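Local coordinates for protein catalase (Pseudomonas syringae, PDB 1M7S) that breaks hydrogen peroxide down into water and oxygen at a heme iron, protecting the cell from peroxide damage, at residues V85-S90 against H106-K111. Sequence-based numbering, arbitrary orientation.
Sequences VFVRFS and HGFATK. With HEM (protoporphyrin IX containing Fe), chain E.
Phe86, Arg88 and Ser90 each exchange a pair of backbone hydrogen bonds with Lys111, Ala109 and Gly107 in turn, joining two neighbouring antiparallel strands. Lys111 N donates almost straight to Phe86 O at 2.8 Å. At the other end the pairing is more distorted: Gly107 N reaches Ser90 O at an N-H...O angle of 140°, from above the carbonyl plane. CA-H...O contacts reach the same carbonyl oxygens, as from Val87 CA to Ala109 O (3.2 Å).

Aromatic and aliphatic packing fills the face that carries Val87, Phe89, Phe108 and Thr110. With Phe108 CG anti to the backbone N (chi1 -172°), the edge of the Phe89 ring meets the face of Phe108, the planes well short of perpendicular, centroids 4.8 Å apart. Phe89 CE1 stands over the centre of the Phe108 ring, 3.6 Å from its CD2. Val87 CG1 sits over the rim of the Phe89 ring and also touches Phe108 CE2, while Val87 CG2 packs 3.6 Å from Thr110 OG1. Leu292 of strand 284-295 and Trp212, stacked on Phe108, extend this cluster inside the beta barrel of the catalase fold.

On the opposite face, Arg88, Gly107 and Ala109 border the heme. Arg88, its chain extended from CG to NE, brings NH1 in line with propionate oxygen O2A of HEM (2.7 Å, 165°), and its NH2 hydrogen-bonds His52 O. The positive charge of Arg88 probably helps to stabilise this propionate, with Arg49, which also binds the heme, close by. Gly107 brings its CA to 3.5 Å from the heme methyl CMA, and Ala109 CB lies near CBA of the propionate arm. Ser90 OG hydrogen-bonds ND1 of His52, the predicted active-site histidine, and so probably helps to orient its imidazole. Lys111 NZ forms a salt bridge with Asp120.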
ATOM      1  N   VAL A  85     -23.812  14.388  13.794  1.00  7.50           N
ATOM      2  CA  VAL A  85     -23.422  14.184  12.415  1.00  6.50           C
ATOM      3  C   VAL A  85     -22.010  14.694  12.135  1.00  7.13           C
ATOM      4  O   VAL A  85     -21.512  15.595  12.832  1.00  9.69           O
ATOM      5  CB  VAL A  85     -24.367  14.953  11.452  1.00  5.61           C
ATOM      6  CG1 VAL A  85     -25.854  14.518  11.573  1.00  8.85           C
ATOM      7  CG2 VAL A  85     -24.383  16.470  11.607  1.00  6.69           C
ATOM      8  N   PHE A  86     -21.478  14.277  10.984  1.00  6.34           N
ATOM      9  CA  PHE A  86     -20.252  14.840  10.441  1.00  5.64           C
ATOM     10  C   PHE A  86     -20.695  15.169   8.999  1.00  5.57           C
ATOM     11  O   PHE A  86     -21.271  14.243   8.378  1.00  6.73           O
ATOM     12  CB  PHE A  86     -19.085  13.865  10.506  1.00  6.96           C
ATOM     13  CG  PHE A  86     -17.801  14.500  10.000  1.00  8.46           C
ATOM     14  CD1 PHE A  86     -16.857  14.938  10.897  1.00  9.68           C
ATOM     15  CD2 PHE A  86     -17.626  14.679   8.621  1.00  8.81           C
ATOM     16  CE1 PHE A  86     -15.680  15.561  10.465  1.00  9.95           C
ATOM     17  CE2 PHE A  86     -16.428  15.301   8.201  1.00  9.34           C
ATOM     18  CZ  PHE A  86     -15.495  15.761   9.087  1.00  7.70           C
ATOM     19  N   VAL A  87     -20.475  16.377   8.497  1.00  4.36           N
ATOM     20  CA  VAL A  87     -20.868  16.698   7.121  1.00  5.47           C
ATOM     21  C   VAL A  87     -19.590  17.029   6.322  1.00  5.48           C
ATOM     22  O   VAL A  87     -18.809  17.773   6.858  1.00  6.50           O
ATOM     23  CB  VAL A  87     -21.877  17.838   7.068  1.00  4.69           C
ATOM     24  CG1 VAL A  87     -22.024  18.437   5.658  1.00  6.24           C
ATOM     25  CG2 VAL A  87     -23.287  17.383   7.557  1.00  5.95           C
ATOM     26  N   ARG A  88     -19.428  16.485   5.130  1.00  7.19           N
ATOM     27  CA  ARG A  88     -18.287  16.918   4.295  1.00  6.65           C
ATOM     28  C   ARG A  88     -18.971  17.526   3.035  1.00  7.00           C
ATOM     29  O   ARG A  88     -19.803  16.876   2.382  1.00  5.02           O
ATOM     30  CB  ARG A  88     -17.371  15.752   3.881  1.00  4.60           C
ATOM     31  CG  ARG A  88     -16.099  16.314   3.139  1.00  3.51           C
ATOM     32  CD  ARG A  88     -15.056  15.167   3.160  1.00  2.18           C
ATOM     33  NE  ARG A  88     -13.973  15.519   2.204  1.00  4.11           N
ATOM     34  CZ  ARG A  88     -14.021  15.508   0.887  1.00  4.32           C
ATOM     35  NH1 ARG A  88     -15.066  15.175   0.137  1.00  5.69           N
ATOM     36  NH2 ARG A  88     -12.861  15.893   0.284  1.00  5.19           N
ATOM     37  N   PHE A  89     -18.584  18.787   2.736  1.00  4.14           N
ATOM     38  CA  PHE A  89     -19.077  19.495   1.570  1.00  5.50           C
ATOM     39  C   PHE A  89     -17.934  19.403   0.517  1.00  6.25           C
ATOM     40  O   PHE A  89     -16.807  19.348   0.986  1.00  6.98           O
ATOM     41  CB  PHE A  89     -19.311  20.998   1.851  1.00  6.68           C
ATOM     42  CG  PHE A  89     -20.565  21.239   2.673  1.00  8.35           C
ATOM     43  CD1 PHE A  89     -21.821  21.068   2.146  1.00  9.22           C
ATOM     44  CD2 PHE A  89     -20.439  21.649   4.004  1.00  9.99           C
ATOM     45  CE1 PHE A  89     -22.954  21.294   2.902  1.00  9.38           C
ATOM     46  CE2 PHE A  89     -21.547  21.881   4.786  1.00  9.00           C
ATOM     47  CZ  PHE A  89     -22.821  21.706   4.223  1.00  9.08           C
ATOM     48  N   SER A  90     -18.235  19.490  -0.766  1.00  6.61           N
ATOM     49  CA  SER A  90     -17.080  19.376  -1.698  1.00  5.90           C
ATOM     50  C   SER A  90     -17.401  19.827  -3.094  1.00  6.55           C
ATOM     51  O   SER A  90     -18.580  20.029  -3.401  1.00  7.33           O
ATOM     52  CB  SER A  90     -16.729  17.876  -1.811  1.00  7.23           C
ATOM     53  OG  SER A  90     -17.881  17.081  -2.090  1.00  6.81           O
ATOM     54  N   HIS A 106     -21.899  20.329  -6.344  1.00  8.14           N
ATOM     55  CA  HIS A 106     -21.201  20.298  -5.059  1.00  7.45           C
ATOM     56  C   HIS A 106     -21.788  19.179  -4.200  1.00  6.40           C
ATOM     57  O   HIS A 106     -23.019  19.070  -4.096  1.00  8.42           O
ATOM     58  CB  HIS A 106     -21.244  21.652  -4.329  1.00  8.67           C
ATOM     59  CG  HIS A 106     -20.339  22.604  -5.065  1.00  7.15           C
ATOM     60  ND1 HIS A 106     -20.795  23.376  -6.117  1.00  7.27           N
ATOM     61  CD2 HIS A 106     -18.992  22.808  -4.927  1.00  5.26           C
ATOM     62  CE1 HIS A 106     -19.760  24.062  -6.591  1.00  6.32           C
ATOM     63  NE2 HIS A 106     -18.694  23.740  -5.884  1.00  6.38           N
ATOM     64  N   GLY A 107     -20.881  18.430  -3.577  1.00  4.75           N
ATOM     65  CA  GLY A 107     -21.288  17.333  -2.685  1.00  6.44           C
ATOM     66  C   GLY A 107     -21.806  17.888  -1.358  1.00  3.98           C
ATOM     67  O   GLY A 107     -21.299  18.905  -0.867  1.00  4.14           O
ATOM     68  N   PHE A 108     -22.646  17.104  -0.727  1.00  4.15           N
ATOM     69  CA  PHE A 108     -23.245  17.401   0.605  1.00  4.59           C
ATOM     70  C   PHE A 108     -23.496  16.065   1.251  1.00  4.25           C
ATOM     71  O   PHE A 108     -24.487  15.396   0.999  1.00  6.49           O
ATOM     72  CB  PHE A 108     -24.534  18.189   0.369  1.00  8.55           C
ATOM     73  CG  PHE A 108     -25.226  18.773   1.586  1.00  9.89           C
ATOM     74  CD1 PHE A 108     -26.107  19.818   1.402  1.00  9.69           C
ATOM     75  CD2 PHE A 108     -25.026  18.303   2.878  1.00 13.26           C
ATOM     76  CE1 PHE A 108     -26.783  20.414   2.462  1.00 10.99           C
ATOM     77  CE2 PHE A 108     -25.679  18.892   3.958  1.00 13.51           C
ATOM     78  CZ  PHE A 108     -26.559  19.957   3.729  1.00 10.58           C
ATOM     79  N   ALA A 109     -22.474  15.477   1.889  1.00  4.16           N
ATOM     80  CA  ALA A 109     -22.491  14.147   2.479  1.00  6.45           C
ATOM     81  C   ALA A 109     -22.619  14.240   4.011  1.00  7.98           C
ATOM     82  O   ALA A 109     -21.798  14.852   4.712  1.00  5.45           O
ATOM     83  CB  ALA A 109     -21.210  13.408   2.076  1.00  6.54           C
ATOM     84  N   THR A 110     -23.591  13.506   4.537  1.00  6.47           N
ATOM     85  CA  THR A 110     -23.878  13.572   5.991  1.00  6.82           C
ATOM     86  C   THR A 110     -23.722  12.183   6.588  1.00  8.02           C
ATOM     87  O   THR A 110     -24.348  11.234   6.094  1.00  7.94           O
ATOM     88  CB  THR A 110     -25.320  14.054   6.205  1.00  7.78           C
ATOM     89  OG1 THR A 110     -25.510  15.334   5.611  1.00  7.24           O
ATOM     90  CG2 THR A 110     -25.636  14.195   7.724  1.00  6.51           C
ATOM     91  N   LYS A 111     -22.815  12.018   7.554  1.00  6.49           N
ATOM     92  CA  LYS A 111     -22.653  10.790   8.291  1.00  6.48           C
ATOM     93  C   LYS A 111     -23.498  10.948   9.595  1.00  6.75           C
ATOM     94  O   LYS A 111     -23.168  11.840  10.378  1.00  7.54           O
ATOM     95  CB  LYS A 111     -21.196  10.585   8.681  1.00  5.47           C
ATOM     96  CG  LYS A 111     -20.929   9.355   9.524  1.00  6.07           C
ATOM     97  CD  LYS A 111     -19.440   8.994   9.697  1.00  8.71           C
ATOM     98  CE  LYS A 111     -18.802   8.597   8.360  1.00  5.83           C
ATOM     99  NZ  LYS A 111     -19.460   7.401   7.745  1.00  6.42           N
TER
HETATM  100  CHA HEM E 600     -17.555  10.586  -3.726  1.00  6.54           C
HETATM  101  CHB HEM E 600     -22.053  12.217  -4.456  1.00  8.71           C
HETATM  102  CHC HEM E 600     -22.531   9.191  -8.194  1.00  7.82           C
HETATM  103  CHD HEM E 600     -18.458   6.909  -6.835  1.00  4.96           C
HETATM  104  C1A HEM E 600     -18.732  11.289  -3.622  1.00  5.59           C
HETATM  105  C2A HEM E 600     -18.976  12.372  -2.639  1.00  6.48           C
HETATM  106  C3A HEM E 600     -20.214  12.820  -2.842  1.00  7.07           C
HETATM  107  C4A HEM E 600     -20.775  12.067  -3.951  1.00  8.02           C
HETATM  108  CMA HEM E 600     -20.984  13.910  -2.083  1.00  5.75           C
HETATM  109  CAA HEM E 600     -17.915  12.791  -1.607  1.00  7.84           C
HETATM  110  CBA HEM E 600     -18.149  12.221  -0.168  1.00  7.61           C
HETATM  111  CGA HEM E 600     -17.131  12.887   0.797  1.00  6.17           C
HETATM  112  O1A HEM E 600     -16.273  12.081   1.233  1.00  7.71           O
HETATM  113  O2A HEM E 600     -17.380  14.090   1.007  1.00  8.89           O
HETATM  114  C1B HEM E 600     -22.593  11.526  -5.507  1.00 10.69           C
HETATM  115  C2B HEM E 600     -23.963  11.642  -5.989  1.00 12.34           C
HETATM  116  C3B HEM E 600     -24.090  10.807  -7.041  1.00 11.49           C
HETATM  117  C4B HEM E 600     -22.825  10.150  -7.224  1.00 11.68           C
HETATM  118  CMB HEM E 600     -25.000  12.591  -5.372  1.00 13.07           C
HETATM  119  CAB HEM E 600     -25.277  10.527  -7.962  1.00 12.55           C
HETATM  120  CBB HEM E 600     -26.537  10.685  -7.605  1.00 14.70           C
HETATM  121  C1C HEM E 600     -21.531   8.261  -8.069  1.00  7.92           C
HETATM  122  C2C HEM E 600     -21.485   6.993  -8.760  1.00  6.72           C
HETATM  123  C3C HEM E 600     -20.378   6.350  -8.368  1.00  7.04           C
HETATM  124  C4C HEM E 600     -19.676   7.229  -7.457  1.00  7.13           C
HETATM  125  CMC HEM E 600     -22.570   6.442  -9.724  1.00  8.55           C
HETATM  126  CAC HEM E 600     -19.828   4.964  -8.759  1.00  7.65           C
HETATM  127  CBC HEM E 600     -20.600   3.879  -8.948  1.00  8.77           C
HETATM  128  C1D HEM E 600     -17.838   7.770  -5.921  1.00  5.78           C
HETATM  129  C2D HEM E 600     -16.535   7.528  -5.326  1.00  7.57           C
HETATM  130  C3D HEM E 600     -16.281   8.526  -4.476  1.00  7.26           C
HETATM  131  C4D HEM E 600     -17.416   9.423  -4.510  1.00  7.23           C
HETATM  132  CMD HEM E 600     -15.677   6.307  -5.702  1.00  7.55           C
HETATM  133  CAD HEM E 600     -15.027   8.733  -3.578  1.00  7.99           C
HETATM  134  CBD HEM E 600     -15.335   8.184  -2.138  1.00  4.38           C
HETATM  135  CGD HEM E 600     -14.123   8.149  -1.225  1.00  5.61           C
HETATM  136  O1D HEM E 600     -14.371   8.179   0.031  1.00  7.85           O
HETATM  137  O2D HEM E 600     -12.948   8.061  -1.657  1.00  6.10           O
HETATM  138  NA  HEM E 600     -19.833  11.182  -4.422  1.00  7.82           N
HETATM  139  NB  HEM E 600     -21.918  10.589  -6.264  1.00  8.78           N
HETATM  140  NC  HEM E 600     -20.397   8.399  -7.298  1.00  8.38           N
HETATM  141  ND  HEM E 600     -18.366   8.913  -5.355  1.00  4.94           N
HETATM  142 FE   HEM E 600     -20.154   9.722  -5.794  1.00  7.98          FE
HETATM  143  O   HOH W   1     -19.800  11.412  -7.628  1.00 25.12           O